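PDB 6X9L: aldehyde dehydrogenase family protein from Pseudomonas syringae pv. tomato, which probably oxidises long-chain aliphatic aldehydes using NAD+ as hydride acceptor, and is captured here as an engineered variant with NAD+ and octanal bound. Local coordinates for residues 106-109 / 110-114; 280-283 / 284-287; 308-311 / 312-315; 323-326 / 327-330; 331-335 / 336-340. The protein carries 1 engineered substitution. All coordinates share one frame; numbering follows the deposited sequence.

Contact 1. Residues 106-109 / 110-114; sequences AAIS and SARAM
The guanidinium of R112 lies against the side chain of I108, four residues earlier in the first turns of helix 108-115. One face of the planar group rests over I108 CG1, which sits 3.6 Å from R112 CZ and close above the centre of the plane; I108 CG2 adds a looser approach to R112 NH1. The nitrogens find carboxylates: R112 NE forms a salt bridge to E94, and R112 NH1 another to E326, so a hydrocarbon patch and two acids together hold the group in position. The arginine chain, extended from CG to NE, runs past I108 O, with R112 CG 3.4 Å from it. I108 CG1 stands anti to the backbone N (chi1 -173°), which carries it toward R112 and over the guanidinium face.

In the backbone the helix is just starting. A107 is the N-cap residue, and its carbonyl O accepts from A111 N at 2.9 Å. The next rungs run from R112 N to I108 O at 3.1 Å and from A113 N to S109 O, also 3.1 Å. A111 N also makes a weak bond to I108 O, and a wider pi-type turn spans 111-114.

S109 OG points out of the turn to bond E326 O, and the backbone of I108 is hydrogen-bonded to P323, so the loop after helix 304-316 is tied to this helix start. Helix 93-104 also packs here: A111 and R112 lie on its A97, while I108 and R112 touch its Q98.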
loop_
_atom_site.group_PDB
_atom_site.type_symbol
_atom_site.label_atom_id
_atom_site.label_comp_id
_atom_site.label_asym_id
_atom_site.label_seq_id
_atom_site.Cartn_x
_atom_site.Cartn_y
_atom_site.Cartn_z
ATOM N N ALA A 106 11.393 -30.918 -1.823
ATOM C CA ALA A 106 11.166 -30.962 -0.379
ATOM C C ALA A 106 11.158 -32.399 0.129
ATOM O O ALA A 106 10.411 -33.243 -0.377
ATOM C CB ALA A 106 9.838 -30.292 -0.027
ATOM N N ALA A 107 11.984 -32.670 1.139
ATOM C CA ALA A 107 11.946 -33.962 1.815
ATOM C C ALA A 107 10.501 -34.374 2.087
ATOM O O ALA A 107 9.738 -33.621 2.699
ATOM C CB ALA A 107 12.738 -33.892 3.123
ATOM N N ILE A 108 10.118 -35.562 1.602
ATOM C CA ILE A 108 8.721 -35.983 1.700
ATOM C C ILE A 108 8.210 -35.838 3.123
ATOM O O ILE A 108 7.048 -35.485 3.344
ATOM C CB ILE A 108 8.547 -37.428 1.204
ATOM C CG1 ILE A 108 7.061 -37.766 1.150
ATOM C CG2 ILE A 108 9.249 -38.403 2.145
ATOM C CD1 ILE A 108 6.299 -36.992 0.092
ATOM N N SER A 109 9.060 -36.137 4.105
ATOM C CA SER A 109 8.694 -35.938 5.499
ATOM C C SER A 109 8.308 -34.492 5.762
ATOM O O SER A 109 7.318 -34.215 6.446
ATOM C CB SER A 109 9.864 -36.338 6.388
ATOM O OG SER A 109 9.488 -37.370 7.267
ATOM N N SER A 110 9.102 -33.558 5.240
ATOM C CA SER A 110 8.818 -32.131 5.342
ATOM C C SER A 110 7.531 -31.754 4.623
ATOM O O SER A 110 6.838 -30.817 5.034
ATOM C CB SER A 110 9.973 -31.342 4.740
ATOM O OG SER A 110 10.535 -30.511 5.713
ATOM N N ALA A 111 7.234 -32.423 3.504
ATOM C CA ALA A 111 6.065 -32.033 2.726
ATOM C C ALA A 111 4.780 -32.436 3.429
ATOM O O ALA A 111 3.793 -31.694 3.391
ATOM C CB ALA A 111 6.139 -32.642 1.324
ATOM N N ARG A 112 4.803 -33.570 4.127
ATOM C CA ARG A 112 3.630 -34.032 4.857
ATOM C C ARG A 112 3.418 -33.233 6.135
ATOM O O ARG A 112 2.276 -32.896 6.482
ATOM C CB ARG A 112 3.776 -35.516 5.183
ATOM C CG ARG A 112 3.820 -36.432 3.960
ATOM C CD ARG A 112 4.283 -37.813 4.338
ATOM N NE ARG A 112 4.069 -38.786 3.275
ATOM C CZ ARG A 112 4.830 -39.866 3.091
ATOM N NH1 ARG A 112 5.862 -40.093 3.890
ATOM N NH2 ARG A 112 4.574 -40.715 2.100
ATOM N N ALA A 113 4.499 -32.924 6.852
ATOM C CA ALA A 113 4.371 -32.349 8.181
ATOM C C ALA A 113 4.103 -30.856 8.150
ATOM O O ALA A 113 3.485 -30.338 9.095
ATOM C CB ALA A 113 5.635 -32.607 9.000
ATOM N N MET A 114 4.517 -30.167 7.087
ATOM C CA MET A 114 4.479 -28.715 7.141
ATOM C C MET A 114 4.075 -28.058 5.836
ATOM O O MET A 114 3.190 -27.193 5.820
ATOM C CB MET A 114 5.836 -28.191 7.586
ATOM C CG MET A 114 5.930 -28.041 9.087
ATOM S SD MET A 114 7.460 -27.209 9.501
ATOM C CE MET A 114 8.618 -28.269 8.625
#

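Contact 2. Residues 280-283 / 284-287; sequences VMAA and FRNV
Near its C-terminal end, helix 272-284 joins V280 O to F284 N by a regular alpha-helical bond of 3.0 Å (N-H...O 145°), and weak bonds run from F284 N to M281 O and from R285 N to A282 O. This is the last turn of helix 272-284, leading into the octanal pocket of this aldehyde dehydrogenase, which R285 helps to line.

V280 and F284 point the same way and lie side by side, with V280 CG1 3.8 Å from F284 CE2. That methyl is anti to the backbone N of V280 (chi1 175°), which brings it beside the ring. A283 CB adds an apolar approach of 4.0 Å to F284 CD1. These side chains form one apolar patch with L397 of strand 396-402, which touches V280, A283 and F284 alike; I318 also meets F284.

R285 CG is anti to the backbone N, and bends at chi2 and chi3 fold the guanidinium back beside A282. R285 also touches M114 of helix 108-115, and its side chain comes within about 4 Å of the bound octanal. N286 ND2 is hydrogen-bonded to Q289 O and N159 O, linking the loop to the pocket wall. At the folded end of the arginine, R285 NH1 sits 4.1 Å from A282 CA, and R285 NH2 lies 4.4 Å from A282 CB.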
loop_
_atom_site.group_PDB
_atom_site.type_symbol
_atom_site.label_atom_id
_atom_site.label_comp_id
_atom_site.label_asym_id
_atom_site.label_seq_id
_atom_site.Cartn_x
_atom_site.Cartn_y
_atom_site.Cartn_z
ATOM N N VAL A 280 20.239 -23.112 14.245
ATOM C CA VAL A 280 20.801 -23.736 13.047
ATOM C C VAL A 280 19.718 -24.482 12.284
ATOM O O VAL A 280 19.574 -24.336 11.062
ATOM C CB VAL A 280 21.956 -24.680 13.425
ATOM C CG1 VAL A 280 22.447 -25.421 12.202
ATOM C CG2 VAL A 280 23.099 -23.914 14.102
ATOM N N MET A 281 18.947 -25.305 12.993
ATOM C CA MET A 281 17.817 -25.975 12.365
ATOM C C MET A 281 16.849 -24.966 11.749
ATOM O O MET A 281 16.367 -25.161 10.631
ATOM C CB MET A 281 17.115 -26.871 13.383
ATOM C CG MET A 281 17.963 -28.039 13.851
ATOM S SD MET A 281 18.482 -29.115 12.487
ATOM C CE MET A 281 19.935 -28.282 11.852
ATOM N N ALA A 282 16.572 -23.870 12.449
ATOM C CA ALA A 282 15.711 -22.840 11.873
ATOM C C ALA A 282 16.334 -22.231 10.621
ATOM O O ALA A 282 15.646 -22.016 9.622
ATOM C CB ALA A 282 15.423 -21.746 12.907
ATOM N N ALA A 283 17.627 -21.930 10.658
ATOM C CA ALA A 283 18.247 -21.320 9.491
ATOM C C ALA A 283 18.149 -22.243 8.280
ATOM O O ALA A 283 17.929 -21.776 7.158
ATOM C CB ALA A 283 19.704 -20.957 9.794
ATOM N N PHE A 284 18.278 -23.557 8.489
ATOM C CA PHE A 284 18.376 -24.529 7.402
ATOM C C PHE A 284 17.051 -25.223 7.087
ATOM O O PHE A 284 17.038 -26.150 6.270
ATOM C CB PHE A 284 19.440 -25.601 7.716
ATOM C CG PHE A 284 20.868 -25.077 7.806
ATOM C CD1 PHE A 284 21.200 -23.803 7.357
ATOM C CD2 PHE A 284 21.875 -25.872 8.334
ATOM C CE1 PHE A 284 22.511 -23.327 7.442
ATOM C CE2 PHE A 284 23.182 -25.400 8.425
ATOM C CZ PHE A 284 23.501 -24.126 7.966
ATOM N N ARG A 285 15.941 -24.812 7.704
ATOM C CA ARG A 285 14.644 -25.382 7.349
ATOM C C ARG A 285 14.353 -25.162 5.867
ATOM O O ARG A 285 14.616 -24.091 5.311
ATOM C CB ARG A 285 13.545 -24.760 8.213
ATOM C CG ARG A 285 12.135 -25.282 7.938
ATOM C CD ARG A 285 11.352 -25.673 9.215
ATOM N NE ARG A 285 11.125 -24.558 10.140
ATOM C CZ ARG A 285 11.702 -24.440 11.342
ATOM N NH1 ARG A 285 12.549 -25.370 11.789
ATOM N NH2 ARG A 285 11.433 -23.383 12.098
ATOM N N ASN A 286 13.808 -26.188 5.221
ATOM C CA ASN A 286 13.535 -26.127 3.789
ATOM C C ASN A 286 14.830 -25.832 3.032
ATOM O O ASN A 286 14.845 -25.125 2.021
ATOM C CB ASN A 286 12.440 -25.092 3.473
ATOM C CG ASN A 286 11.752 -25.345 2.123
ATOM O OD1 ASN A 286 11.399 -26.483 1.785
ATOM N ND2 ASN A 286 11.562 -24.279 1.348
ATOM N N VAL A 287 15.927 -26.376 3.560
ATOM C CA VAL A 287 17.296 -26.251 3.056
ATOM C C VAL A 287 17.615 -24.780 2.786
ATOM O O VAL A 287 18.175 -24.417 1.742
ATOM C CB VAL A 287 17.521 -27.178 1.834
ATOM C CG1 VAL A 287 16.450 -27.018 0.823
ATOM C CG2 VAL A 287 18.899 -26.980 1.209
#

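Contact 3. Residues 308-311 / 312-315; sequences EALA and AQTA
The carbonyl oxygen of L310 receives two bonds from one residue, T314, in the C-terminal half of helix 304-316, a helix packed on helix 272-284 and strand 355-358, with A309 and Q313 exposed. T314 N reaches L310 O at 3.1 Å as the ordinary alpha-helical rung. T314 OG1 donates to the same oxygen at 3.2 Å, in the carbonyl plane and on a lone pair, whereas the N-H arrives tilted 35° from that plane. The hydroxyl can turn back in this way because it stands between the backbone N and the carbonyl carbon of T314 (chi1 59°). There T314 OG1 also comes close to A311 O, at 3.3 Å. This is the familiar way for a threonine to satisfy its hydroxyl within a helix, by returning it to the carbonyl four residues earlier.

Regular rungs flank this double grip. A312 N binds E308 O at 3.0 Å, Q313 N binds A309 O at 3.0 Å, and A315 N binds A311 O at 2.8 Å. Q313 continues extended beyond CG along the exposed side, where L310 CD2 stays 4.3 Å from Q313 OE1.

Further out, the small residues let neighbouring elements come close. A311 and T314 pack on V280 of helix 272-284, and L310 meets V276 of that helix. A312 lies on V357 and A315 on C358, both from strand 355-358. E308 ties the helix to the sheet through both ends of its carboxylate, with OE1 in a salt bridge to K355 NZ and OE2 hydrogen-bonded to S379 OG.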
loop_
_atom_site.group_PDB
_atom_site.type_symbol
_atom_site.label_atom_id
_atom_site.label_comp_id
_atom_site.label_asym_id
_atom_site.label_seq_id
_atom_site.Cartn_x
_atom_site.Cartn_y
_atom_site.Cartn_z
ATOM N N GLU A 308 30.200 -21.712 17.540
ATOM C CA GLU A 308 30.789 -22.330 16.354
ATOM C C GLU A 308 30.769 -23.850 16.472
ATOM O O GLU A 308 30.190 -24.544 15.628
ATOM C CB GLU A 308 32.216 -21.830 16.135
ATOM C CG GLU A 308 32.324 -20.472 15.476
ATOM C CD GLU A 308 33.773 -20.026 15.337
ATOM O OE1 GLU A 308 34.672 -20.793 15.755
ATOM O OE2 GLU A 308 34.021 -18.922 14.809
ATOM N N ALA A 309 31.381 -24.383 17.540
ATOM C CA ALA A 309 31.387 -25.828 17.758
ATOM C C ALA A 309 29.975 -26.403 17.755
ATOM O O ALA A 309 29.722 -27.460 17.163
ATOM C CB ALA A 309 32.087 -26.150 19.075
ATOM N N LEU A 310 29.043 -25.723 18.425
ATOM C CA LEU A 310 27.676 -26.221 18.498
ATOM C C LEU A 310 26.997 -26.205 17.139
ATOM O O LEU A 310 26.126 -27.040 16.872
ATOM C CB LEU A 310 26.885 -25.385 19.494
ATOM C CG LEU A 310 27.271 -25.638 20.943
ATOM C CD1 LEU A 310 27.054 -24.374 21.782
ATOM C CD2 LEU A 310 26.439 -26.799 21.460
ATOM N N ALA A 311 27.376 -25.263 16.271
ATOM C CA ALA A 311 26.745 -25.151 14.957
ATOM C C ALA A 311 27.267 -26.219 14.000
ATOM O O ALA A 311 26.486 -26.867 13.290
ATOM C CB ALA A 311 26.969 -23.750 14.380
ATOM N N ALA A 312 28.589 -26.410 13.964
ATOM C CA ALA A 312 29.159 -27.519 13.213
ATOM C C ALA A 312 28.554 -28.835 13.665
ATOM O O ALA A 312 28.210 -29.694 12.842
ATOM C CB ALA A 312 30.672 -27.545 13.401
ATOM N N GLN A 313 28.392 -28.989 14.978
ATOM C CA GLN A 313 27.856 -30.216 15.550
ATOM C C GLN A 313 26.448 -30.506 15.039
ATOM O O GLN A 313 26.157 -31.618 14.579
ATOM C CB GLN A 313 27.866 -30.086 17.064
ATOM C CG GLN A 313 28.063 -31.349 17.802
ATOM C CD GLN A 313 28.056 -31.108 19.283
ATOM O OE1 GLN A 313 28.650 -30.142 19.772
ATOM N NE2 GLN A 313 27.367 -31.972 20.013
ATOM N N THR A 314 25.549 -29.525 15.121
ATOM C CA THR A 314 24.182 -29.788 14.690
ATOM C C THR A 314 24.069 -29.837 13.174
ATOM O O THR A 314 23.277 -30.626 12.639
ATOM C CB THR A 314 23.230 -28.751 15.274
ATOM O OG1 THR A 314 23.638 -27.454 14.855
ATOM C CG2 THR A 314 23.274 -28.805 16.800
ATOM N N ALA A 315 24.870 -29.037 12.466
ATOM C CA ALA A 315 24.901 -29.135 11.010
ATOM C C ALA A 315 25.296 -30.540 10.567
ATOM O O ALA A 315 24.614 -31.152 9.739
ATOM C CB ALA A 315 25.855 -28.095 10.426
#

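Contact 4. Residues 323-326 / 327-330; sequences PQLE and HTVL
L325 O accepts from T328 N at 3.1 Å, the bond that closes a type I beta turn from L325 to T328 with E326 and H327 at its corners. The N-H is well directed (155°), yet it comes from above the carbonyl plane, 62° out of it, and so does not use a lone pair.

Next to this bond, the side chains of L325 and H327 lie side by side and point the same way. L325 CD1 sits 3.4 Å from H327 NE2, and L325 CB is 3.9 Å from H327 CD2. The imidazole is brought alongside L325 because H327 CG stands between the backbone N and the carbonyl carbon (chi1 68°). T328 OG1 lies 3.6 Å from L325 CB, while its hydrogen bond goes to D322 O, three residues ahead of the turn's first residue.

The turn sits in the loop between helices 304-316 and 336-351. One backbone bond closes it, and the T328 hydroxyl ties it back to D322. The chemistry is thus sparing: a single N-H to carbonyl bond, made off the lone pairs, with a leucine-imidazole contact alongside.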
loop_
_atom_site.group_PDB
_atom_site.type_symbol
_atom_site.label_atom_id
_atom_site.label_comp_id
_atom_site.label_asym_id
_atom_site.label_seq_id
_atom_site.Cartn_x
_atom_site.Cartn_y
_atom_site.Cartn_z
ATOM N N PRO A 323 14.710 -37.243 -1.237
ATOM C CA PRO A 323 13.451 -36.832 -0.594
ATOM C C PRO A 323 12.415 -37.946 -0.525
ATOM O O PRO A 323 11.432 -37.817 0.215
ATOM C CB PRO A 323 12.960 -35.674 -1.472
ATOM C CG PRO A 323 14.052 -35.413 -2.472
ATOM C CD PRO A 323 14.877 -36.645 -2.569
ATOM N N GLN A 324 12.597 -39.032 -1.273
ATOM C CA GLN A 324 11.637 -40.129 -1.225
ATOM C C GLN A 324 11.731 -40.945 0.055
ATOM O O GLN A 324 10.835 -41.752 0.320
ATOM C CB GLN A 324 11.830 -41.044 -2.442
ATOM C CG GLN A 324 11.356 -40.411 -3.744
ATOM C CD GLN A 324 11.810 -41.167 -4.990
ATOM O OE1 GLN A 324 11.030 -41.362 -5.927
ATOM N NE2 GLN A 324 13.079 -41.574 -5.014
ATOM N N LEU A 325 12.777 -40.750 0.849
ATOM C CA LEU A 325 13.000 -41.511 2.072
ATOM C C LEU A 325 12.464 -40.734 3.264
ATOM O O LEU A 325 12.740 -39.544 3.398
ATOM C CB LEU A 325 14.489 -41.806 2.262
ATOM C CG LEU A 325 15.221 -42.508 1.121
ATOM C CD1 LEU A 325 16.647 -42.801 1.541
ATOM C CD2 LEU A 325 14.500 -43.792 0.776
ATOM N N GLU A 326 11.724 -41.418 4.138
ATOM C CA GLU A 326 11.104 -40.745 5.279
ATOM C C GLU A 326 12.130 -40.213 6.269
ATOM O O GLU A 326 11.834 -39.294 7.040
ATOM C CB GLU A 326 10.151 -41.695 5.992
ATOM C CG GLU A 326 9.086 -42.258 5.089
ATOM C CD GLU A 326 7.829 -42.639 5.851
ATOM O OE1 GLU A 326 7.890 -42.750 7.104
ATOM O OE2 GLU A 326 6.778 -42.816 5.194
ATOM N N HIS A 327 13.324 -40.785 6.290
ATOM C CA HIS A 327 14.340 -40.348 7.233
ATOM C C HIS A 327 15.249 -39.255 6.661
ATOM O O HIS A 327 16.131 -38.767 7.376
ATOM C CB HIS A 327 15.167 -41.551 7.702
ATOM C CG HIS A 327 16.007 -42.142 6.621
ATOM N ND1 HIS A 327 17.265 -41.662 6.317
ATOM C CD2 HIS A 327 15.760 -43.142 5.742
ATOM C CE1 HIS A 327 17.766 -42.358 5.313
ATOM N NE2 HIS A 327 16.874 -43.262 4.945
ATOM N N THR A 328 15.054 -38.850 5.408
ATOM C CA THR A 328 15.770 -37.687 4.892
ATOM C C THR A 328 15.244 -36.419 5.563
ATOM O O THR A 328 14.033 -36.233 5.724
ATOM C CB THR A 328 15.620 -37.574 3.365
ATOM O OG1 THR A 328 16.227 -38.695 2.723
ATOM C CG2 THR A 328 16.267 -36.300 2.843
ATOM N N VAL A 329 16.159 -35.546 5.961
ATOM C CA VAL A 329 15.798 -34.299 6.622
ATOM C C VAL A 329 15.787 -33.140 5.642
ATOM O O VAL A 329 14.821 -32.384 5.574
ATOM C CB VAL A 329 16.745 -34.033 7.816
ATOM C CG1 VAL A 329 16.375 -32.732 8.531
ATOM C CG2 VAL A 329 16.707 -35.220 8.788
ATOM N N LEU A 330 16.845 -32.992 4.851
ATOM C CA LEU A 330 16.901 -31.986 3.797
ATOM C C LEU A 330 17.073 -32.678 2.457
ATOM O O LEU A 330 17.872 -33.618 2.333
ATOM C CB LEU A 330 18.036 -31.004 4.029
ATOM C CG LEU A 330 17.999 -30.234 5.352
ATOM C CD1 LEU A 330 19.080 -29.130 5.378
ATOM C CD2 LEU A 330 16.617 -29.661 5.602
#

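Contact 5. Residues 331-335 / 336-340; sequences GPIAN and EAQFH
The side chains of N335 and Q338 cross obliquely at the N-terminal end of helix 336-351; their amide planes, 79° apart, do not meet. N335 is the N-cap: N335 OD1 accepts from Q338 N at 3.1 Å, tilted 27° from the amide carbonyl plane, and lies 3.5 Å from Q338 CB. The cap is reached because N335 CG lies between the backbone N and the carbonyl carbon (chi1 50°), turning the side chain over the first helical turn. The backbone adds a rung of 2.9 Å from F339 N to N335 O.

I333 arrives obliquely from the preceding loop. Its CG2, anti to the backbone N, is carried toward the first helical turn, where I333 CG2 meets F339 N at 3.4 Å and also touches Q338 CB. Q338 bends at chi2, and its amide turns away from the cap: OE1 accepts from R341 NH2, while NE2 makes a weak bond to F393 O.

On the outer side, H340 NE2 donates to E336 OE2 at 3.3 Å; the carboxylate oxygen lies close to the ring plane and is met on its anti side. F339 CD2 rests 3.9 Å above one face of the H340 ring, toward its rim.

The side chain of Q338 is about 5 Å from the bound NAD, and those of N335 and W158, which binds NAD+, are about 4 Å apart. I333 and F339 pack on T373, the I333 backbone is hydrogen-bonded to that of F371, and A334 N to Q289 OE1, so the helix is seated among loops beside the NAD+ site.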
loop_
_atom_site.group_PDB
_atom_site.type_symbol
_atom_site.label_atom_id
_atom_site.label_comp_id
_atom_site.label_asym_id
_atom_site.label_seq_id
_atom_site.Cartn_x
_atom_site.Cartn_y
_atom_site.Cartn_z
ATOM N N GLY A 331 16.289 -32.234 1.475
ATOM C CA GLY A 331 16.427 -32.654 0.103
ATOM C C GLY A 331 17.404 -31.746 -0.620
ATOM O O GLY A 331 18.240 -31.094 0.004
ATOM N N PRO A 332 17.338 -31.694 -1.944
ATOM C CA PRO A 332 18.245 -30.821 -2.691
ATOM C C PRO A 332 17.721 -29.389 -2.743
ATOM O O PRO A 332 16.570 -29.091 -2.395
ATOM C CB PRO A 332 18.276 -31.453 -4.083
ATOM C CG PRO A 332 16.948 -32.142 -4.210
ATOM C CD PRO A 332 16.579 -32.602 -2.825
ATOM N N ILE A 333 18.614 -28.483 -3.157
ATOM C CA ILE A 333 18.154 -27.179 -3.585
ATOM C C ILE A 333 17.102 -27.417 -4.657
ATOM O O ILE A 333 17.132 -28.435 -5.363
ATOM C CB ILE A 333 19.322 -26.322 -4.092
ATOM C CG1 ILE A 333 20.173 -25.910 -2.903
ATOM C CG2 ILE A 333 18.824 -25.058 -4.805
ATOM C CD1 ILE A 333 19.416 -25.017 -1.948
ATOM N N ALA A 334 16.136 -26.499 -4.751
ATOM C CA ALA A 334 14.906 -26.745 -5.503
ATOM C C ALA A 334 15.099 -26.825 -7.020
ATOM O O ALA A 334 14.258 -27.433 -7.699
ATOM C CB ALA A 334 13.895 -25.649 -5.181
ATOM N N ASN A 335 16.163 -26.224 -7.566
ATOM C CA ASN A 335 16.356 -26.188 -9.014
ATOM C C ASN A 335 17.763 -25.701 -9.374
ATOM O O ASN A 335 18.479 -25.097 -8.559
ATOM C CB ASN A 335 15.301 -25.313 -9.710
ATOM C CG ASN A 335 15.132 -23.922 -9.072
ATOM O OD1 ASN A 335 15.981 -23.044 -9.238
ATOM N ND2 ASN A 335 14.003 -23.713 -8.379
ATOM N N GLU A 336 18.133 -25.954 -10.635
ATOM C CA GLU A 336 19.508 -25.749 -11.084
ATOM C C GLU A 336 19.949 -24.295 -10.940
ATOM O O GLU A 336 21.061 -24.011 -10.471
ATOM C CB GLU A 336 19.654 -26.210 -12.530
ATOM C CG GLU A 336 21.060 -26.009 -13.050
ATOM C CD GLU A 336 21.371 -26.863 -14.252
ATOM O OE1 GLU A 336 20.430 -27.200 -15.009
ATOM O OE2 GLU A 336 22.562 -27.199 -14.430
ATOM N N ALA A 337 19.103 -23.359 -11.362
ATOM C CA ALA A 337 19.416 -21.944 -11.192
ATOM C C ALA A 337 19.717 -21.602 -9.733
ATOM O O ALA A 337 20.756 -21.007 -9.426
ATOM C CB ALA A 337 18.267 -21.087 -11.718
ATOM N N GLN A 338 18.835 -21.993 -8.811
ATOM C CA GLN A 338 19.095 -21.696 -7.402
ATOM C C GLN A 338 20.365 -22.384 -6.899
ATOM O O GLN A 338 21.142 -21.790 -6.137
ATOM C CB GLN A 338 17.909 -22.103 -6.530
ATOM C CG GLN A 338 18.044 -21.596 -5.113
ATOM C CD GLN A 338 18.131 -20.090 -5.072
ATOM O OE1 GLN A 338 17.486 -19.404 -5.864
ATOM N NE2 GLN A 338 18.950 -19.562 -4.173
ATOM N N PHE A 339 20.579 -23.645 -7.292
ATOM C CA PHE A 339 21.782 -24.370 -6.900
ATOM C C PHE A 339 23.027 -23.561 -7.203
ATOM O O PHE A 339 23.917 -23.428 -6.355
ATOM C CB PHE A 339 21.852 -25.717 -7.620
ATOM C CG PHE A 339 23.137 -26.473 -7.383
ATOM C CD1 PHE A 339 23.415 -27.031 -6.138
ATOM C CD2 PHE A 339 24.072 -26.641 -8.409
ATOM C CE1 PHE A 339 24.591 -27.731 -5.910
ATOM C CE2 PHE A 339 25.271 -27.357 -8.186
ATOM C CZ PHE A 339 25.524 -27.893 -6.918
ATOM N N HIS A 340 23.111 -23.025 -8.428
ATOM C CA HIS A 340 24.311 -22.314 -8.861
ATOM C C HIS A 340 24.450 -20.977 -8.155
ATOM O O HIS A 340 25.571 -20.497 -7.931
ATOM C CB HIS A 340 24.280 -22.079 -10.362
ATOM C CG HIS A 340 24.388 -23.324 -11.170
ATOM N ND1 HIS A 340 25.472 -24.169 -11.086
ATOM C CD2 HIS A 340 23.561 -23.859 -12.097
ATOM C CE1 HIS A 340 25.305 -25.178 -11.920
ATOM N NE2 HIS A 340 24.155 -25.011 -12.550
#

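Overall arrangement
From the N terminus, the five contacts follow in series and none nests or crosses. Contact 1 starts helix 108-115; contact 2 ends helix 272-284; contact 3 lies within helix 304-316; contact 4 closes a four-residue turn in the loop that follows; contact 5 caps helix 336-351. In space, contacts 1 and 4 are hydrogen-bonded together (centres 8 Å apart). Contact 2 meets contact 1 through M114 and R285, and contact 3 through V280. L330 of contact 4 packs on F284 and V287, and V287 on P332 and I333 of contact 5. Contact 3 touches contact 2 alone. Together they connect the helix near the octanal pocket with the helices and sheet beyond.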